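Local coordinates for protein citrate synthase (Pyrobaculum aerophilum, PDB 2IBP) that probably catalyses the condensation of acetyl-CoA with oxaloacetate and hydrolysis of the resulting thioester, giving citrate and CoA in the tricarboxylic acid cycle, at residues E55-S60 with I204-I209; Y67-G72 with W375-L380; A156-I161 with F367-V372; A294-A299 with P343-W348. All blocks are in the same frame, centred on the assembly; numbering follows the deposited sequence.

Contact 1: residues E55-S60 with I204-I209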
# COMPACT_ATOMS: atom_id res chain seq x y z
N GLU A 55 1.89 -12.84 29.83
CA GLU A 55 0.62 -13.27 30.39
C GLU A 55 -0.31 -13.80 29.30
O GLU A 55 -0.99 -14.81 29.48
CB GLU A 55 -0.06 -12.11 31.12
CG GLU A 55 0.74 -11.58 32.29
CD GLU A 55 0.96 -12.62 33.37
OE1 GLU A 55 0.12 -13.54 33.49
OE2 GLU A 55 1.96 -12.49 34.11
N LEU A 56 -0.35 -13.11 28.16
CA LEU A 56 -1.18 -13.53 27.06
C LEU A 56 -0.69 -14.84 26.45
O LEU A 56 -1.48 -15.73 26.15
CB LEU A 56 -1.26 -12.45 26.00
CG LEU A 56 -1.86 -11.13 26.47
CD1 LEU A 56 -1.79 -10.05 25.36
CD2 LEU A 56 -3.32 -11.34 26.93
N ALA A 57 0.62 -14.96 26.28
CA ALA A 57 1.17 -16.20 25.74
C ALA A 57 0.90 -17.38 26.69
O ALA A 57 0.59 -18.49 26.25
CB ALA A 57 2.65 -16.07 25.52
N ARG A 58 0.94 -17.11 27.99
CA ARG A 58 0.72 -18.15 28.98
C ARG A 58 -0.76 -18.55 29.09
O ARG A 58 -1.10 -19.74 29.11
CB ARG A 58 1.23 -17.66 30.34
CG ARG A 58 1.04 -18.63 31.47
CD ARG A 58 1.52 -18.04 32.80
NE ARG A 58 2.93 -17.64 32.76
CZ ARG A 58 3.38 -16.39 32.81
NH1 ARG A 58 2.56 -15.37 33.01
NH2 ARG A 58 4.69 -16.16 32.75
N LEU A 59 -1.64 -17.56 29.09
CA LEU A 59 -3.04 -17.82 29.43
C LEU A 59 -4.07 -17.66 28.33
O LEU A 59 -5.23 -18.08 28.50
CB LEU A 59 -3.43 -16.91 30.61
CG LEU A 59 -2.59 -17.03 31.88
CD1 LEU A 59 -3.02 -15.99 32.89
CD2 LEU A 59 -2.71 -18.44 32.45
N SER A 60 -3.65 -17.17 27.18
CA SER A 60 -4.61 -16.89 26.15
C SER A 60 -4.41 -17.75 24.90
O SER A 60 -3.66 -18.73 24.90
CB SER A 60 -4.59 -15.39 25.87
OG SER A 60 -5.71 -14.97 25.13
N ILE A 204 1.82 -22.86 16.48
CA ILE A 204 1.20 -21.91 15.56
C ILE A 204 0.41 -20.87 16.36
O ILE A 204 0.55 -19.66 16.14
CB ILE A 204 0.31 -22.60 14.50
CG1 ILE A 204 1.18 -23.49 13.59
CG2 ILE A 204 -0.45 -21.55 13.65
CD1 ILE A 204 2.27 -22.75 12.82
N ASP A 205 -0.39 -21.32 17.31
CA ASP A 205 -1.18 -20.39 18.12
C ASP A 205 -0.26 -19.39 18.83
O ASP A 205 -0.52 -18.18 18.83
CB ASP A 205 -1.99 -21.15 19.17
CG ASP A 205 -3.12 -20.31 19.75
OD1 ASP A 205 -3.80 -19.61 18.98
OD2 ASP A 205 -3.42 -20.46 20.95
N LEU A 206 0.81 -19.90 19.43
CA LEU A 206 1.76 -19.05 20.13
C LEU A 206 2.38 -18.05 19.18
O LEU A 206 2.46 -16.86 19.47
CB LEU A 206 2.85 -19.89 20.79
CG LEU A 206 3.86 -19.12 21.63
CD1 LEU A 206 3.15 -18.33 22.75
CD2 LEU A 206 4.89 -20.12 22.19
N TYR A 207 2.83 -18.53 18.02
CA TYR A 207 3.43 -17.64 17.04
C TYR A 207 2.45 -16.52 16.67
O TYR A 207 2.82 -15.35 16.60
CB TYR A 207 3.83 -18.41 15.79
CG TYR A 207 4.47 -17.51 14.75
CD1 TYR A 207 5.85 -17.35 14.69
CD2 TYR A 207 3.68 -16.77 13.89
CE1 TYR A 207 6.41 -16.49 13.78
CE2 TYR A 207 4.25 -15.91 12.99
CZ TYR A 207 5.60 -15.77 12.94
OH TYR A 207 6.15 -14.90 12.04
N LEU A 208 1.20 -16.90 16.47
CA LEU A 208 0.19 -15.92 16.07
C LEU A 208 -0.00 -14.89 17.17
O LEU A 208 -0.13 -13.70 16.90
CB LEU A 208 -1.13 -16.59 15.70
CG LEU A 208 -1.15 -17.49 14.47
CD1 LEU A 208 -2.50 -18.12 14.32
CD2 LEU A 208 -0.74 -16.78 13.20
N ILE A 209 -0.07 -15.34 18.42
CA ILE A 209 -0.18 -14.39 19.51
C ILE A 209 1.02 -13.45 19.53
O ILE A 209 0.90 -12.24 19.62
CB ILE A 209 -0.21 -15.12 20.87
CG1 ILE A 209 -1.52 -15.91 20.99
CG2 ILE A 209 -0.02 -14.14 22.03
CD1 ILE A 209 -1.59 -16.83 22.19
O HOH W 1 -2.55 -20.68 23.30

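Contact 2: residues Y67-G72 with W375-L380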
# COMPACT_ATOMS: atom_id res chain seq x y z
N TYR A 67 -9.28 -10.89 19.65
CA TYR A 67 -10.43 -10.14 20.15
C TYR A 67 -9.93 -8.92 20.92
O TYR A 67 -10.40 -7.81 20.73
CB TYR A 67 -11.29 -11.00 21.08
CG TYR A 67 -12.57 -10.33 21.55
CD1 TYR A 67 -13.78 -10.62 20.96
CD2 TYR A 67 -12.53 -9.33 22.52
CE1 TYR A 67 -14.95 -9.96 21.33
CE2 TYR A 67 -13.69 -8.67 22.91
CZ TYR A 67 -14.89 -9.00 22.32
OH TYR A 67 -16.05 -8.35 22.72
N LEU A 68 -9.01 -9.17 21.85
CA LEU A 68 -8.40 -8.13 22.65
C LEU A 68 -7.81 -7.01 21.79
O LEU A 68 -8.07 -5.83 22.02
CB LEU A 68 -7.32 -8.74 23.52
CG LEU A 68 -6.47 -7.77 24.33
CD1 LEU A 68 -7.30 -6.95 25.32
CD2 LEU A 68 -5.36 -8.52 25.05
N ILE A 69 -7.01 -7.38 20.80
CA ILE A 69 -6.38 -6.38 19.96
C ILE A 69 -7.43 -5.59 19.19
O ILE A 69 -7.36 -4.37 19.13
CB ILE A 69 -5.35 -7.02 19.03
CG1 ILE A 69 -4.15 -7.49 19.86
CG2 ILE A 69 -4.86 -6.01 17.99
CD1 ILE A 69 -3.14 -8.33 19.07
N LEU A 70 -8.41 -6.27 18.62
CA LEU A 70 -9.43 -5.60 17.84
C LEU A 70 -10.38 -4.72 18.67
O LEU A 70 -10.59 -3.54 18.35
CB LEU A 70 -10.21 -6.63 17.05
CG LEU A 70 -11.29 -6.08 16.13
CD1 LEU A 70 -10.71 -5.06 15.13
CD2 LEU A 70 -11.95 -7.24 15.39
N TYR A 71 -10.90 -5.28 19.76
CA TYR A 71 -11.90 -4.58 20.57
C TYR A 71 -11.38 -3.77 21.76
O TYR A 71 -12.11 -2.96 22.34
CB TYR A 71 -12.99 -5.55 20.98
CG TYR A 71 -13.78 -6.05 19.80
CD1 TYR A 71 -14.66 -5.22 19.14
CD2 TYR A 71 -13.60 -7.34 19.31
CE1 TYR A 71 -15.37 -5.65 18.06
CE2 TYR A 71 -14.31 -7.79 18.21
CZ TYR A 71 -15.17 -6.91 17.56
OH TYR A 71 -15.91 -7.30 16.47
N GLY A 72 -10.14 -4.03 22.16
CA GLY A 72 -9.49 -3.24 23.19
C GLY A 72 -9.65 -3.75 24.60
O GLY A 72 -9.17 -3.13 25.55
N TRP A 375 -2.99 -4.93 12.02
CA TRP A 375 -3.23 -4.03 10.91
C TRP A 375 -4.64 -3.48 10.95
O TRP A 375 -4.83 -2.26 10.89
CB TRP A 375 -3.00 -4.70 9.57
CG TRP A 375 -1.59 -5.08 9.29
CD1 TRP A 375 -0.48 -4.43 9.69
CD2 TRP A 375 -1.16 -6.11 8.38
NE1 TRP A 375 0.64 -5.05 9.17
CE2 TRP A 375 0.24 -6.08 8.37
CE3 TRP A 375 -1.83 -7.07 7.62
CZ2 TRP A 375 0.99 -6.98 7.62
CZ3 TRP A 375 -1.08 -7.98 6.89
CH2 TRP A 375 0.31 -7.93 6.91
N VAL A 376 -5.63 -4.37 11.04
CA VAL A 376 -7.03 -3.92 11.04
C VAL A 376 -7.35 -3.07 12.29
O VAL A 376 -8.04 -2.04 12.20
CB VAL A 376 -8.04 -5.04 10.78
CG1 VAL A 376 -7.77 -5.66 9.41
CG2 VAL A 376 -7.99 -6.11 11.88
N ALA A 377 -6.82 -3.45 13.45
CA ALA A 377 -7.03 -2.67 14.67
C ALA A 377 -6.47 -1.27 14.49
O ALA A 377 -7.05 -0.27 14.93
CB ALA A 377 -6.38 -3.35 15.88
N HIS A 378 -5.28 -1.19 13.89
CA HIS A 378 -4.63 0.10 13.67
C HIS A 378 -5.43 0.98 12.73
O HIS A 378 -5.59 2.16 12.98
CB HIS A 378 -3.21 -0.07 13.17
CG HIS A 378 -2.20 -0.23 14.25
ND1 HIS A 378 -1.64 0.84 14.92
CD2 HIS A 378 -1.60 -1.34 14.74
CE1 HIS A 378 -0.77 0.39 15.80
NE2 HIS A 378 -0.73 -0.93 15.73
N VAL A 379 -5.97 0.38 11.67
CA VAL A 379 -6.81 1.12 10.73
C VAL A 379 -8.05 1.67 11.43
O VAL A 379 -8.34 2.87 11.35
CB VAL A 379 -7.23 0.27 9.53
CG1 VAL A 379 -8.37 0.96 8.75
CG2 VAL A 379 -6.01 0.03 8.64
N LEU A 380 -8.75 0.81 12.15
CA LEU A 380 -9.96 1.24 12.85
C LEU A 380 -9.64 2.34 13.85
O LEU A 380 -10.41 3.29 14.00
CB LEU A 380 -10.65 0.06 13.51
CG LEU A 380 -11.14 -0.98 12.50
CD1 LEU A 380 -11.74 -2.18 13.21
CD2 LEU A 380 -12.11 -0.42 11.49

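Contact 3: residues A156-I161 with F367-V372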
# COMPACT_ATOMS: atom_id res chain seq x y z
N ALA A 156 -9.94 -13.85 10.10
CA ALA A 156 -10.38 -15.24 9.92
C ALA A 156 -9.93 -15.89 8.63
O ALA A 156 -9.69 -17.10 8.59
CB ALA A 156 -11.91 -15.32 10.03
N LYS A 157 -9.86 -15.10 7.56
CA LYS A 157 -9.60 -15.61 6.24
C LYS A 157 -8.14 -15.78 5.89
O LYS A 157 -7.81 -16.58 5.02
CB LYS A 157 -10.28 -14.72 5.20
CG LYS A 157 -11.79 -14.74 5.31
CD LYS A 157 -12.44 -13.69 4.46
CE LYS A 157 -13.94 -13.68 4.72
NZ LYS A 157 -14.61 -14.87 4.18
N MET A 158 -7.27 -15.01 6.54
CA MET A 158 -5.86 -15.04 6.13
C MET A 158 -5.28 -16.46 6.09
O MET A 158 -4.65 -16.84 5.10
CB MET A 158 -5.01 -14.11 6.98
CG MET A 158 -3.73 -13.71 6.32
SD MET A 158 -4.01 -12.64 4.88
CE MET A 158 -4.73 -11.21 5.62
N PRO A 159 -5.52 -17.29 7.12
CA PRO A 159 -4.94 -18.63 7.05
C PRO A 159 -5.49 -19.47 5.91
O PRO A 159 -4.80 -20.34 5.38
CB PRO A 159 -5.33 -19.25 8.40
CG PRO A 159 -5.56 -18.07 9.29
CD PRO A 159 -6.21 -17.07 8.41
N THR A 160 -6.74 -19.23 5.54
CA THR A 160 -7.34 -19.99 4.45
C THR A 160 -6.63 -19.65 3.14
O THR A 160 -6.35 -20.52 2.31
CB THR A 160 -8.84 -19.70 4.36
OG1 THR A 160 -9.40 -19.77 5.68
CG2 THR A 160 -9.53 -20.72 3.46
N ILE A 161 -6.39 -18.36 2.94
CA ILE A 161 -5.70 -17.90 1.74
C ILE A 161 -4.32 -18.56 1.66
O ILE A 161 -3.95 -19.13 0.62
CB ILE A 161 -5.55 -16.38 1.74
CG1 ILE A 161 -6.92 -15.70 1.64
CG2 ILE A 161 -4.67 -15.94 0.56
CD1 ILE A 161 -6.86 -14.20 1.72
N PHE A 367 3.42 -14.81 9.18
CA PHE A 367 3.52 -13.54 9.91
C PHE A 367 2.27 -12.66 9.60
O PHE A 367 1.70 -12.05 10.49
CB PHE A 367 4.80 -12.81 9.50
CG PHE A 367 5.01 -11.51 10.22
CD1 PHE A 367 5.73 -11.44 11.39
CD2 PHE A 367 4.46 -10.34 9.72
CE1 PHE A 367 5.93 -10.22 12.03
CE2 PHE A 367 4.67 -9.13 10.35
CZ PHE A 367 5.43 -9.07 11.49
N ALA A 368 1.88 -12.59 8.33
CA ALA A 368 0.67 -11.86 7.92
C ALA A 368 -0.58 -12.42 8.62
O ALA A 368 -1.48 -11.66 9.01
CB ALA A 368 0.49 -11.95 6.38
N MET A 369 -0.67 -13.74 8.74
CA MET A 369 -1.79 -14.36 9.47
C MET A 369 -1.85 -13.87 10.90
O MET A 369 -2.94 -13.74 11.47
CB MET A 369 -1.65 -15.88 9.47
CG MET A 369 -2.00 -16.49 8.14
SD MET A 369 -1.32 -18.15 7.97
CE MET A 369 -1.64 -18.83 9.59
N SER A 370 -0.70 -13.62 11.51
CA SER A 370 -0.66 -13.10 12.84
C SER A 370 -1.00 -11.60 12.89
O SER A 370 -1.92 -11.15 13.59
CB SER A 370 0.74 -13.28 13.43
OG SER A 370 0.81 -12.67 14.69
N ARG A 371 -0.22 -10.84 12.11
CA ARG A 371 -0.26 -9.40 12.15
C ARG A 371 -1.50 -8.74 11.58
O ARG A 371 -1.78 -7.59 11.88
CB ARG A 371 0.98 -8.85 11.44
CG ARG A 371 1.13 -7.35 11.46
CD ARG A 371 1.20 -6.75 12.86
NE ARG A 371 2.19 -7.45 13.69
CZ ARG A 371 3.48 -7.12 13.76
NH1 ARG A 371 3.94 -6.01 13.20
NH2 ARG A 371 4.32 -7.86 14.46
N VAL A 372 -2.28 -9.50 10.81
CA VAL A 372 -3.48 -8.93 10.21
C VAL A 372 -4.38 -8.31 11.28
O VAL A 372 -4.99 -7.26 11.05
CB VAL A 372 -4.22 -9.95 9.35
CG1 VAL A 372 -4.59 -11.17 10.16
CG2 VAL A 372 -5.45 -9.28 8.69

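Contact 4: residues A294-A299 with P343-W348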
# COMPACT_ATOMS: atom_id res chain seq x y z
N ALA A 294 17.32 -5.53 25.07
CA ALA A 294 17.16 -6.57 26.05
C ALA A 294 16.65 -7.76 25.26
O ALA A 294 16.33 -7.63 24.08
CB ALA A 294 16.12 -6.17 27.09
N TYR A 295 16.60 -8.91 25.90
CA TYR A 295 16.11 -10.10 25.23
C TYR A 295 14.67 -9.80 24.80
O TYR A 295 13.88 -9.24 25.57
CB TYR A 295 16.18 -11.31 26.17
CG TYR A 295 16.38 -12.62 25.47
CD1 TYR A 295 15.35 -13.22 24.76
CD2 TYR A 295 17.58 -13.30 25.59
CE1 TYR A 295 15.53 -14.44 24.12
CE2 TYR A 295 17.75 -14.54 25.00
CZ TYR A 295 16.74 -15.09 24.24
OH TYR A 295 16.92 -16.30 23.64
N ASP A 296 14.38 -10.05 23.54
CA ASP A 296 13.04 -9.86 23.00
C ASP A 296 12.13 -10.80 23.79
O ASP A 296 12.36 -12.01 23.82
CB ASP A 296 13.10 -10.24 21.51
CG ASP A 296 11.77 -10.14 20.78
OD1 ASP A 296 10.70 -10.12 21.42
OD2 ASP A 296 11.84 -10.13 19.53
N PRO A 297 11.07 -10.27 24.41
CA PRO A 297 10.22 -11.14 25.21
C PRO A 297 9.55 -12.23 24.39
O PRO A 297 9.26 -13.32 24.90
CB PRO A 297 9.17 -10.19 25.79
CG PRO A 297 9.17 -9.01 24.88
CD PRO A 297 10.56 -8.89 24.36
N ARG A 298 9.28 -11.92 23.12
CA ARG A 298 8.66 -12.88 22.24
C ARG A 298 9.65 -14.00 21.98
O ARG A 298 9.26 -15.16 21.83
CB ARG A 298 8.28 -12.21 20.93
CG ARG A 298 7.30 -11.06 21.09
CD ARG A 298 7.18 -10.29 19.81
NE ARG A 298 8.47 -9.74 19.43
CZ ARG A 298 8.71 -9.17 18.27
NH1 ARG A 298 7.73 -9.03 17.38
NH2 ARG A 298 9.93 -8.77 17.98
N ALA A 299 10.93 -13.65 21.92
CA ALA A 299 11.98 -14.65 21.64
C ALA A 299 12.13 -15.62 22.80
O ALA A 299 12.25 -16.84 22.59
CB ALA A 299 13.31 -13.95 21.34
N PRO A 343 19.25 -11.85 21.41
CA PRO A 343 18.43 -12.50 20.42
C PRO A 343 17.04 -11.87 20.34
O PRO A 343 16.50 -11.37 21.35
CB PRO A 343 18.31 -13.94 20.94
CG PRO A 343 19.53 -14.14 21.78
CD PRO A 343 19.72 -12.79 22.44
N ASN A 344 16.53 -11.80 19.12
CA ASN A 344 15.17 -11.37 18.90
C ASN A 344 14.37 -12.58 18.39
O ASN A 344 14.91 -13.67 18.20
CB ASN A 344 15.10 -10.15 17.99
CG ASN A 344 15.52 -10.45 16.57
OD1 ASN A 344 15.06 -11.43 15.97
ND2 ASN A 344 16.30 -9.55 15.98
N VAL A 345 13.06 -12.43 18.25
CA VAL A 345 12.22 -13.58 17.93
C VAL A 345 12.66 -14.32 16.66
O VAL A 345 12.54 -15.55 16.58
CB VAL A 345 10.73 -13.17 17.87
CG1 VAL A 345 10.48 -12.32 16.64
CG2 VAL A 345 9.84 -14.42 17.90
N ASP A 346 13.22 -13.59 15.70
CA ASP A 346 13.66 -14.19 14.43
C ASP A 346 14.79 -15.21 14.63
O ASP A 346 15.03 -16.06 13.77
CB ASP A 346 14.12 -13.11 13.46
CG ASP A 346 13.01 -12.13 13.10
OD1 ASP A 346 11.82 -12.54 13.14
OD2 ASP A 346 13.34 -10.97 12.79
N PHE A 347 15.51 -15.09 15.73
CA PHE A 347 16.60 -16.00 16.04
C PHE A 347 16.09 -17.42 16.20
O PHE A 347 16.82 -18.39 15.90
CB PHE A 347 17.28 -15.53 17.33
CG PHE A 347 18.52 -16.28 17.69
CD1 PHE A 347 19.76 -15.81 17.31
CD2 PHE A 347 18.46 -17.42 18.47
CE1 PHE A 347 20.90 -16.48 17.68
CE2 PHE A 347 19.59 -18.09 18.82
CZ PHE A 347 20.81 -17.61 18.43
N TRP A 348 14.84 -17.56 16.62
CA TRP A 348 14.26 -18.84 16.96
C TRP A 348 13.08 -19.29 16.12
O TRP A 348 12.89 -20.48 15.94
CB TRP A 348 13.71 -18.81 18.40
CG TRP A 348 14.72 -18.63 19.45
CD1 TRP A 348 14.99 -17.49 20.13
CD2 TRP A 348 15.67 -19.61 19.90
NE1 TRP A 348 16.02 -17.71 21.02
CE2 TRP A 348 16.46 -19.00 20.89
CE3 TRP A 348 15.89 -20.95 19.58
CZ2 TRP A 348 17.47 -19.68 21.56
CZ3 TRP A 348 16.90 -21.62 20.24
CH2 TRP A 348 17.67 -20.98 21.22
O HOH W 2 16.30 -8.47 21.35

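Contact 1: residues E55-S60 with I204-I209
Ile209 and Ala57 bury the most surface where the end of helix 53-59 lies against helix 198-210, with Leu206 one helical turn before Ile209. Ile209 CB is directed toward the facing helix. With CG1 beside the backbone N (chi1 -68°), CG2 stands anti to it and faces Leu56 CB at 4.5 Å. The CG1 branch is fully extended, and its tip CD1 reaches the end of the helix, 3.9 Å from Ser60 O. A beta-branched side chain suits this place, because one branch can meet the flank of the facing helix while the other follows its C-terminal end. Ala57 has only a methyl to offer, and its small size lets the backbones come near: its CA is 6.3 Å from Leu206 CA. The end of Leu206 comes nearer than its stem and packs on that methyl. With CG anti to the backbone N (chi1 -176°), Leu206 carries CD1 to 3.6 Å from Ala57 CB.

The polar groups are joined through a water. It donates to the carbonyl O of Ser60, the first residue to leave the helix (2.8 Å), and appears to bridge on to Asp205 OD2, though that second distance is doubtfully short. No direct hydrogen bond links the two segments. Asp205 OD1 accepts from Tyr62 N at the start of helix 62-71, while Ser60 OG is bonded to Glu64.

The two segments run nearly antiparallel at 158°, with axes 9.9 Å apart. Ile301 of helix 297-313 covers Ala57 and Leu206, helix 183-192 packs on Ile204, Asp205 and Leu208, and Tyr403 of the second subunit rests on Ser60.

Contact 2: residues Y67-G72 with W375-L380
Leu70, which meets Leu380 across the contact, also lies on one face of the Tyr71 ring: its CG stands 4.0 Å above the plane, toward the rim. Tyr71 in turn sets CD2 3.5 Å above the centre of one face of the Tyr67 ring, so Tyr71 lies between the leucine and Tyr67. Tyr67 makes a further edge-to-face pair with Tyr83, and Tyr71 OH is bonded to Glu152.

Facing 375-380, Leu70 holds CG anti to the backbone N (chi1 -177°). This brings CD1 to 3.6 Å from Leu380 CD1, tip to tip, and more loosely to Val376 CG2 (4.4 Å). The branched ends meet methyl to methyl, the side chains crossing at a slant.

The pairing joins two helices far apart in the sequence, 62-71 and 363-382, in the mainly helical core of citrate synthase. Over these segments they run almost parallel, 17° apart, with axes 8.8 Å from each other. Ala377 makes this closeness possible. Its methyl points at the first helix and sits 3.5 Å from Ile69 O and 3.7 Å from Ile69 CG2, and it is small enough for Leu70 CA and Ala377 CA to lie 4.9 Å apart. The Ile69 carbonyl that the methyl touches is not left to apolar neighbours alone, for Arg49 NH2 donates to it. On another flank, Tyr148 and Ala147 of helix 141-169 pack on Leu380.

Contact 3: residues A156-I161 with F367-V372
Met158 and Met369 cross at the middle of a purely apolar interface, their CG atoms 3.7 Å apart. Both chains are bent, as the unbranched, flexible thioether permits. Met158 starts with CG anti to the backbone N (chi1 -158°), then folds at its next two torsions so that CE runs beside Val372 and touches CG2 at 3.7 Å. Met369 is bent only near its end, at chi3, and crosses Pro159 at a slant: its CE lies 3.9 Å from Pro159 CB, and its SD is 3.8 Å from Pro159 CA.

These contacts hold two long helices of the citrate synthase core, 141-169 and 363-382, nearly antiparallel at 173°, with axes 8.7 Å apart. The buried helix 363-382 is enclosed here further by Phe187 of helix 183-192, which packs on Met369, and by Leu113 and Leu244, which pack on Ala368.

The backbone bonds are irregular on one side. Pro159 has no N-H to give to the preceding turn, and Thr160 N reaches Lys157 O only weakly, so helix 141-169 kinks here. Met369 CG sits against that spot, 3.8 Å from Pro159 N. No hydrogen bond spans the two segments; the polar ends point elsewhere, Lys157 NZ to Glu120 and Ser370 OG to Leu208 O.

Contact 4: residues A294-A299 with P343-W348
Asp296 OD2 is gripped from opposite faces of its carboxylate: Val345 N comes from across the contact at 2.9 Å and Arg298 NH2 from its own segment at 2.8 Å. The bond from Val345 N lies well above the plane and bends to 150°. The other carboxylate oxygen, OD1, takes Arg298 NE on the syn lone pair at 3.0 Å in an almost straight bond, and also Arg298 N from above the plane. Asp296 is therefore both the N-cap of helix 297-313 and one half of a side-on, two-nitrogen salt bridge. A short acid is well suited to the double role, and four N-H groups fix its rotation. The nearby arginine and the helix start would probably favour its charged form.

Val345 lays CG1 over one face of the Arg298 guanidinium, 3.8 Å from NH2. Ala299, with just a methyl, lets the chains close in until its CB stands 3.4 Å from Asn344 C.

Further out, the three pyrrolidine carbons of Pro343 pass along Tyr295 CE2 and CZ, with CD 3.7 Å from CE2. The tyrosine ends at Trp348, whose NE1 donates to Tyr295 OH (3.1 Å, 154°) near the edge of both rings; the hydroxyl's stronger partner is Glu327 of helix 319-332.

Asn344 OD1 accepts from Asp346 N in an Asx turn, and ND2 is bonded to Gly288 O, next to His289. His289 and Asp346 are predicted active-site residues, and the Asx turn lies in the loop that carries Asp346, beside His289, consistent with a citrate synthase active site.

From the N terminus, residues 55-60 open contact 1, 67-72 open contact 2 and 156-161 open contact 3. Contact 1 closes first, at 204-209, joining helices 53-59 and 198-210, and so crosses both of the others. Residues 294-299 and 343-348 then make contact 4, a short loop that lies wholly within those of contacts 3 and 2. Helix 363-382 closes contact 3 at 367-372 and contact 2 at 375-380, so contact 3 lies within contact 2. This late helix gathers the early helices 62-71 and 141-169. Contact 4 touches none of the others, though its nearest atoms are about 5 Å from those of contact 3, and it lies beside the probable active site.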